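Local coordinates for putative glucose-6-phosphate 1-epimerase (Salmonella typhimurium, PDB 2HTA), which probably interconverts the alpha and beta anomers of glucose 6-phosphate and related hexose 6-phosphates, acting as a monomeric mutarotase, at residues A[137-140]-A[141-144]. Residues are numbered along the deposited sequence; the frame is centred on the assembly and turned at random.
Sequences QSSE and ATRK
The guanidinium of Arg143 lies with one face against the peptide that joins Ser139 to Glu140: Ser139 C sits 3.4 Å and Glu140 N 3.3 Å above its plane, both nearer its border than its middle. A bend at chi3 brings the guanidinium over this peptide, and CG passes close to Ser139 O on the way. The group's polar ends look elsewhere, NH2 to a salt bridge with Asp149 and NH1 to a bound glycerol, probably a crystallisation additive. Asp149 also takes a hydrogen bond with Ser138 OG, so a single carboxylate ties the arginine to the residue ahead of the turn. At the turn itself, two reciprocal bonds join Ser139 and Thr142. Ser139 N donates to Thr142 OG1 (3.0 Å, 162° at the hydrogen), and Thr142 N donates back to Ser139 OG at 3.2 Å. Each hydroxyl stands between its own backbone N and carbonyl carbon, chi1 65° in Ser139 and 69° in Thr142, which turns the two oxygens to the opposing amides. Arg143 N then bonds to Ser139 O at 2.9 Å, the first well-formed helical bond, whereas that from Lys144 N to Glu140 O is weak. Thr142, the buried member, rests on Leu116 and Phe150. The paired serine and threonine are a capping box, with Ser139 as N-cap, starting the short surface helix 140-145 that follows strand 130-137 of the large antiparallel sheet in this galactose-mutarotase-like beta-sandwich.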
loop_
_atom_site.group_PDB
_atom_site.type_symbol
_atom_site.label_atom_id
_atom_site.label_comp_id
_atom_site.label_asym_id
_atom_site.label_seq_id
_atom_site.Cartn_x
_atom_site.Cartn_y
_atom_site.Cartn_z
ATOM N N GLN A 137 -4.752 18.091 0.828
ATOM C CA GLN A 137 -4.318 19.354 0.215
ATOM C C GLN A 137 -3.169 19.949 0.978
ATOM O O GLN A 137 -3.017 19.716 2.176
ATOM C CB GLN A 137 -5.442 20.365 0.165
ATOM C CG GLN A 137 -6.561 19.900 -0.813
ATOM C CD GLN A 137 -7.543 20.969 -1.069
ATOM O OE1 GLN A 137 -8.389 21.223 -0.227
ATOM N NE2 GLN A 137 -7.447 21.622 -2.233
ATOM N N SER A 138 -2.377 20.741 0.288
ATOM C CA SER A 138 -1.331 21.512 0.955
ATOM C C SER A 138 -1.933 22.509 1.929
ATOM O O SER A 138 -3.119 22.876 1.842
ATOM C CB SER A 138 -0.475 22.263 -0.101
ATOM O OG SER A 138 -1.299 22.924 -1.023
ATOM N N SER A 139 -1.128 22.925 2.884
ATOM C CA SER A 139 -1.577 23.862 3.911
ATOM C C SER A 139 -0.320 24.643 4.288
ATOM O O SER A 139 0.782 24.309 3.841
ATOM C CB SER A 139 -2.038 23.081 5.113
ATOM O OG SER A 139 -0.937 22.379 5.679
ATOM N N GLU A 140 -0.481 25.632 5.172
ATOM C CA GLU A 140 0.698 26.336 5.658
ATOM C C GLU A 140 1.678 25.373 6.313
ATOM O O GLU A 140 2.912 25.496 6.137
ATOM C CB GLU A 140 0.289 27.424 6.651
ATOM C CG GLU A 140 1.540 28.083 7.277
ATOM C CD GLU A 140 1.191 29.240 8.227
ATOM O OE1 GLU A 140 0.037 29.715 8.174
ATOM O OE2 GLU A 140 2.094 29.656 9.001
ATOM N N ALA A 141 1.166 24.398 7.073
ATOM C CA ALA A 141 2.051 23.383 7.651
ATOM C C ALA A 141 2.898 22.566 6.622
ATOM O O ALA A 141 4.114 22.401 6.794
ATOM C CB ALA A 141 1.278 22.447 8.559
ATOM N N THR A 142 2.271 22.065 5.552
ATOM C CA THR A 142 3.043 21.305 4.585
ATOM C C THR A 142 3.993 22.174 3.817
ATOM O O THR A 142 5.113 21.739 3.493
ATOM C CB THR A 142 2.127 20.499 3.584
ATOM O OG1 THR A 142 1.450 21.402 2.727
ATOM C CG2 THR A 142 1.080 19.625 4.366
ATOM N N ARG A 143 3.547 23.377 3.463
ATOM C CA ARG A 143 4.420 24.307 2.767
ATOM C C ARG A 143 5.670 24.704 3.558
ATOM O O ARG A 143 6.612 25.204 3.003
ATOM C CB ARG A 143 3.677 25.573 2.370
ATOM C CG ARG A 143 2.625 25.323 1.285
ATOM C CD ARG A 143 2.116 26.658 0.762
ATOM N NE ARG A 143 1.492 27.494 1.796
ATOM C CZ ARG A 143 0.193 27.457 2.084
ATOM N NH1 ARG A 143 -0.305 28.301 2.973
ATOM N NH2 ARG A 143 -0.616 26.579 1.472
ATOM N N LYS A 144 5.653 24.472 4.851
ATOM C CA LYS A 144 6.791 24.783 5.682
ATOM C C LYS A 144 7.971 23.917 5.295
ATOM O O LYS A 144 9.096 24.418 5.190
ATOM C CB LYS A 144 6.427 24.582 7.147
ATOM C CG LYS A 144 7.321 25.386 8.044
ATOM C CD LYS A 144 6.995 25.127 9.516
ATOM C CE LYS A 144 8.170 25.510 10.414
ATOM N NZ LYS A 144 7.692 25.509 11.845
#